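Local coordinates for protein luciferase-like enzymeAMP-CoA-ligase (Zophobas atratus, PDB 4W8O) that probably activates carboxylic acids as acyl-adenylates for transfer to coenzyme A, as a luciferase-like member of the ANL superfamily of adenylate-forming enzymes, at residues F320-S325 with G347-V352; F210-D215 with I327-I332. All blocks are in the same frame, centred on the assembly; numbering follows the deposited sequence.

Contact 1: F320-S325 with G347-V352; sequences FGYGMS and GSCGKV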
loop_
_atom_site.group_PDB
_atom_site.type_symbol
_atom_site.label_atom_id
_atom_site.label_comp_id
_atom_site.label_asym_id
_atom_site.label_seq_id
_atom_site.Cartn_x
_atom_site.Cartn_y
_atom_site.Cartn_z
ATOM N N PHE A 320 1.224 -15.935 -3.087
ATOM C CA PHE A 320 0.845 -15.666 -1.714
ATOM C C PHE A 320 2.039 -15.049 -1.009
ATOM O O PHE A 320 3.066 -15.703 -0.865
ATOM C CB PHE A 320 0.432 -16.971 -1.020
ATOM C CG PHE A 320 -0.119 -16.782 0.370
ATOM C CD1 PHE A 320 0.730 -16.586 1.454
ATOM C CD2 PHE A 320 -1.483 -16.820 0.600
ATOM C CE1 PHE A 320 0.221 -16.415 2.730
ATOM C CE2 PHE A 320 -1.991 -16.662 1.872
ATOM C CZ PHE A 320 -1.141 -16.462 2.939
ATOM N N GLY A 321 1.897 -13.798 -0.571
ATOM C CA GLY A 321 2.974 -13.069 0.097
ATOM C C GLY A 321 2.703 -12.734 1.553
ATOM O O GLY A 321 1.617 -13.015 2.091
ATOM N N TYR A 322 3.706 -12.122 2.181
ATOM C CA TYR A 322 3.671 -11.745 3.590
ATOM C C TYR A 322 4.312 -10.373 3.766
ATOM O O TYR A 322 5.419 -10.128 3.288
ATOM C CB TYR A 322 4.439 -12.783 4.392
ATOM C CG TYR A 322 4.765 -12.427 5.824
ATOM C CD1 TYR A 322 3.764 -12.110 6.736
ATOM C CD2 TYR A 322 6.078 -12.479 6.285
ATOM C CE1 TYR A 322 4.063 -11.814 8.058
ATOM C CE2 TYR A 322 6.387 -12.182 7.602
ATOM C CZ TYR A 322 5.378 -11.852 8.482
ATOM O OH TYR A 322 5.697 -11.572 9.787
ATOM N N GLY A 323 3.619 -9.476 4.447
ATOM C CA GLY A 323 4.160 -8.149 4.697
ATOM C C GLY A 323 3.379 -7.402 5.744
ATOM O O GLY A 323 2.396 -7.895 6.270
ATOM N N MET A 324 3.832 -6.199 6.047
ATOM C CA MET A 324 3.158 -5.371 7.008
ATOM C C MET A 324 3.405 -3.904 6.724
ATOM O O MET A 324 4.268 -3.560 5.925
ATOM C CB MET A 324 3.600 -5.734 8.427
ATOM C CG MET A 324 5.094 -5.848 8.639
ATOM S SD MET A 324 5.484 -7.021 9.962
ATOM C CE MET A 324 5.187 -6.039 11.431
ATOM N N SER A 325 2.638 -3.052 7.400
ATOM C CA SER A 325 2.702 -1.614 7.174
ATOM C C SER A 325 4.052 -1.054 7.536
ATOM O O SER A 325 4.509 -0.090 6.925
ATOM C CB SER A 325 1.624 -0.906 7.986
ATOM O OG SER A 325 0.366 -1.444 7.644
ATOM N N GLY A 347 1.953 -24.607 2.142
ATOM C CA GLY A 347 1.530 -23.214 2.063
ATOM C C GLY A 347 2.505 -22.334 2.815
ATOM O O GLY A 347 2.316 -22.040 3.995
ATOM N N SER A 348 3.563 -21.937 2.122
ATOM C CA SER A 348 4.556 -21.016 2.668
ATOM C C SER A 348 4.208 -19.598 2.225
ATOM O O SER A 348 3.348 -19.411 1.373
ATOM C CB SER A 348 5.950 -21.389 2.159
ATOM O OG SER A 348 6.098 -21.054 0.789
ATOM N N CYS A 349 4.894 -18.617 2.804
ATOM C CA CYS A 349 4.773 -17.206 2.421
ATOM C C CYS A 349 5.782 -16.813 1.333
ATOM O O CYS A 349 5.924 -15.630 1.010
ATOM C CB CYS A 349 5.003 -16.319 3.642
ATOM S SG CYS A 349 3.824 -16.592 4.973
ATOM N N GLY A 350 6.478 -17.800 0.773
ATOM C CA GLY A 350 7.481 -17.562 -0.255
ATOM C C GLY A 350 8.855 -17.436 0.364
ATOM O O GLY A 350 9.090 -17.892 1.485
ATOM N N LYS A 351 9.758 -16.806 -0.378
ATOM C CA LYS A 351 11.115 -16.542 0.085
ATOM C C LYS A 351 11.302 -15.048 0.319
ATOM O O LYS A 351 10.565 -14.233 -0.243
ATOM C CB LYS A 351 12.119 -17.036 -0.953
ATOM C CG LYS A 351 11.925 -18.496 -1.349
ATOM C CD LYS A 351 12.946 -18.948 -2.375
ATOM C CE LYS A 351 14.353 -18.938 -1.804
ATOM N NZ LYS A 351 15.293 -19.691 -2.678
ATOM N N VAL A 352 12.311 -14.707 1.121
ATOM C CA VAL A 352 12.582 -13.320 1.527
ATOM C C VAL A 352 12.715 -12.393 0.322
ATOM O O VAL A 352 13.269 -12.772 -0.703
ATOM C CB VAL A 352 13.854 -13.215 2.395
ATOM C CG1 VAL A 352 14.118 -11.770 2.789
ATOM C CG2 VAL A 352 13.715 -14.064 3.654
#
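Apolar contacts around Cys349 carry most of the meeting between the end of strand 317-324 and the 347-352 segment. CB of Tyr322 lies against CB of Cys349 at 3.7 Å, so it is the root of the tyrosine that packs here. Beyond CB the side chain turns from Cys349, packs on Thr405 and Val419, and ends in a hydrogen bond between OH and Asp407. From two residues earlier, Phe320 brings its ring, with CE1 4.2 Å from SG of Cys349. CA of Cys349 sits at the edge of that ring, near its plane.

The thiol also makes a sulfur-aromatic contact. With chi1 at -61°, SG stands beside its own backbone N and approaches the Tyr322 ring obliquely, 5.1 Å from the centroid and 40° off the ring normal.

No hydrogen bond joins the two segments. O of Phe320 and O of Cys349 lie 3.4 Å apart, two acceptors with no bond between them; the latter accepts instead from Ser331 OG. The 347-352 segment braces itself through an ST turn, in which Gly350 N donates to Ser348 OG over 3.3 Å, while the same hydroxyl bonds to Lys345 O. Gly350 adopts a positive phi of 94°, a backbone conformation in which a side chain would collide with the carbonyl O of Cys349.

The end of the strand and the turn after it carry the sequence Tyr322-Gly323-Met324-Ser325-Glu326, which matches the aromatic-Gly-X-Ser/Thr-Glu signature lining the nucleotide site in adenylate-forming enzymes. Here Gly321 and residues Gly323 to Glu326 line a pocket holding a polyether, probably from crystallisation.

Contact 2: F210-D215 with I327-I332; sequences FYCGYD and IGLLSI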
loop_
_atom_site.group_PDB
_atom_site.type_symbol
_atom_site.label_atom_id
_atom_site.label_comp_id
_atom_site.label_asym_id
_atom_site.label_seq_id
_atom_site.Cartn_x
_atom_site.Cartn_y
_atom_site.Cartn_z
ATOM N N PHE A 210 8.897 -3.887 -6.713
ATOM C CA PHE A 210 9.218 -4.002 -8.134
ATOM C C PHE A 210 10.220 -5.133 -8.409
ATOM O O PHE A 210 10.021 -5.928 -9.329
ATOM C CB PHE A 210 9.758 -2.676 -8.675
ATOM C CG PHE A 210 10.245 -2.753 -10.095
ATOM C CD1 PHE A 210 9.348 -2.740 -11.150
ATOM C CD2 PHE A 210 11.603 -2.842 -10.375
ATOM C CE1 PHE A 210 9.791 -2.820 -12.461
ATOM C CE2 PHE A 210 12.056 -2.918 -11.683
ATOM C CZ PHE A 210 11.147 -2.903 -12.728
ATOM N N TYR A 211 11.280 -5.219 -7.605
ATOM C CA TYR A 211 12.282 -6.281 -7.778
ATOM C C TYR A 211 11.825 -7.664 -7.301
ATOM O O TYR A 211 12.527 -8.649 -7.517
ATOM C CB TYR A 211 13.625 -5.884 -7.155
ATOM C CG TYR A 211 14.306 -4.833 -7.995
ATOM C CD1 TYR A 211 14.847 -5.160 -9.238
ATOM C CD2 TYR A 211 14.357 -3.509 -7.581
ATOM C CE1 TYR A 211 15.448 -4.197 -10.031
ATOM C CE2 TYR A 211 14.956 -2.537 -8.364
ATOM C CZ TYR A 211 15.498 -2.888 -9.588
ATOM O OH TYR A 211 16.083 -1.932 -10.371
ATOM N N CYS A 212 10.657 -7.746 -6.671
ATOM C CA CYS A 212 10.041 -9.047 -6.390
ATOM C C CYS A 212 9.651 -9.734 -7.693
ATOM O O CYS A 212 9.506 -10.953 -7.732
ATOM C CB CYS A 212 8.826 -8.911 -5.473
ATOM S SG CYS A 212 9.259 -8.571 -3.753
ATOM N N GLY A 213 9.468 -8.939 -8.746
ATOM C CA GLY A 213 9.410 -9.450 -10.109
ATOM C C GLY A 213 8.033 -9.737 -10.668
ATOM O O GLY A 213 7.915 -10.121 -11.829
ATOM N N TYR A 214 6.989 -9.542 -9.868
ATOM C CA TYR A 214 5.643 -9.876 -10.323
ATOM C C TYR A 214 5.061 -8.824 -11.273
ATOM O O TYR A 214 5.399 -7.645 -11.207
ATOM C CB TYR A 214 4.697 -10.172 -9.144
ATOM C CG TYR A 214 4.554 -9.065 -8.122
ATOM C CD1 TYR A 214 3.666 -8.018 -8.322
ATOM C CD2 TYR A 214 5.290 -9.085 -6.942
ATOM C CE1 TYR A 214 3.530 -7.009 -7.385
ATOM C CE2 TYR A 214 5.166 -8.078 -6.004
ATOM C CZ TYR A 214 4.284 -7.042 -6.232
ATOM O OH TYR A 214 4.140 -6.042 -5.307
ATOM N N ASP A 215 4.179 -9.286 -12.154
ATOM C CA ASP A 215 3.582 -8.477 -13.217
ATOM C C ASP A 215 2.536 -7.513 -12.647
ATOM O O ASP A 215 1.615 -7.949 -11.952
ATOM C CB ASP A 215 2.934 -9.429 -14.234
ATOM C CG ASP A 215 2.559 -8.753 -15.540
ATOM O OD1 ASP A 215 2.376 -7.519 -15.574
ATOM O OD2 ASP A 215 2.429 -9.473 -16.549
ATOM N N ILE A 327 7.008 -2.113 7.034
ATOM C CA ILE A 327 8.158 -2.456 6.168
ATOM C C ILE A 327 7.807 -2.907 4.743
ATOM O O ILE A 327 8.703 -3.077 3.925
ATOM C CB ILE A 327 9.019 -3.551 6.837
ATOM C CG1 ILE A 327 10.418 -3.631 6.211
ATOM C CG2 ILE A 327 8.296 -4.894 6.793
ATOM C CD1 ILE A 327 11.427 -4.345 7.085
ATOM N N GLY A 328 6.523 -3.076 4.433
ATOM C CA GLY A 328 6.111 -3.541 3.118
ATOM C C GLY A 328 6.266 -5.049 2.989
ATOM O O GLY A 328 6.110 -5.789 3.963
ATOM N N LEU A 329 6.579 -5.495 1.780
ATOM C CA LEU A 329 6.622 -6.913 1.444
ATOM C C LEU A 329 7.883 -7.586 1.997
ATOM O O LEU A 329 8.990 -7.110 1.776
ATOM C CB LEU A 329 6.550 -7.069 -0.078
ATOM C CG LEU A 329 6.190 -8.422 -0.679
ATOM C CD1 LEU A 329 4.975 -9.045 -0.019
ATOM C CD2 LEU A 329 5.947 -8.239 -2.171
ATOM N N LEU A 330 7.691 -8.686 2.723
ATOM C CA LEU A 330 8.771 -9.374 3.436
ATOM C C LEU A 330 9.145 -10.712 2.816
ATOM O O LEU A 330 10.322 -11.079 2.777
ATOM C CB LEU A 330 8.374 -9.595 4.895
ATOM C CG LEU A 330 8.395 -8.341 5.762
ATOM C CD1 LEU A 330 7.951 -8.691 7.175
ATOM C CD2 LEU A 330 9.783 -7.699 5.748
ATOM N N SER A 331 8.144 -11.464 2.376
ATOM C CA SER A 331 8.409 -12.693 1.642
ATOM C C SER A 331 7.369 -12.924 0.569
ATOM O O SER A 331 6.202 -12.564 0.732
ATOM C CB SER A 331 8.501 -13.892 2.591
ATOM O OG SER A 331 7.294 -14.093 3.300
ATOM N N ILE A 332 7.825 -13.522 -0.526
ATOM C CA ILE A 332 7.004 -13.829 -1.697
ATOM C C ILE A 332 7.861 -14.642 -2.678
ATOM O O ILE A 332 9.079 -14.503 -2.685
ATOM C CB ILE A 332 6.490 -12.543 -2.386
ATOM C CG1 ILE A 332 5.483 -12.874 -3.490
ATOM C CG2 ILE A 332 7.646 -11.733 -2.949
ATOM C CD1 ILE A 332 4.603 -11.704 -3.883
#
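The pocket that holds a polyether, probably from the crystallisation liquor, includes Tyr214, Gly328 and Leu329 of this adenylate-forming fold, and two of these residues meet in an apolar cluster beside it. Four side chains build it: Cys212 and Tyr214 from the C-terminal end of helix 199-211 and the chain that follows it, and Leu329 and Ile332 from strand 328-332.

Cys212 is the link between the two strand residues. Its SG, anti to the carbonyl carbon at chi1 -74°, touches CD2 of Leu329 at 3.7 Å and CG2 of Ile332 at 3.6 Å. Leu329 CD2 serves a second partner, meeting CE2 of Tyr214 at 3.9 Å. It arrives at the edge of the tyrosine ring, close to the ring plane, the two side chains reaching tip to tip. Ile332 instead crosses Tyr214 at about a right angle, its CD1 4.1 Å from CD2 of the ring.

Backbone irregularities place these groups. In a classic beta bulge, Leu330 and Ser331 sit together opposite Tyr322 and shift the strand's alternation, so that Leu329 and Ile332, three residues apart, both point at the 210-215 segment. On the other side, Gly213 N bonds to Phe210 O over 3.1 Å, and its positive phi turns the chain out of the helix.

Around the cluster, Pro354 packs on Cys212, while the Tyr214 side chain rests on Leu319 of strand 317-324 and on Cys293 and Leu295 of strand 293-297, joining the chain at the end of helix 199-211 to three consecutive strands of the mixed sheet.

Overall arrangement
Contacts 1 and 2 have centres about 9 Å apart, and their segments alternate along the chain: 210-215, 320-325, 327-332, then 347-352. Strand 328-332 ties them together, lying between strands 317-324 and 351-352 in the mixed sheet and antiparallel to both. Probable backbone hydrogen bonds run from Leu330 N to Tyr322 O, 2.7 Å, and from Ile332 N to Lys351 O, 2.8 Å. Strands 317-324 and 328-332 are successive in the chain, and the turn between them carries Ser325 and Glu326. Both contacts include residues of the same polyether-occupied pocket, consistent with a substrate site walled by this end of the sheet.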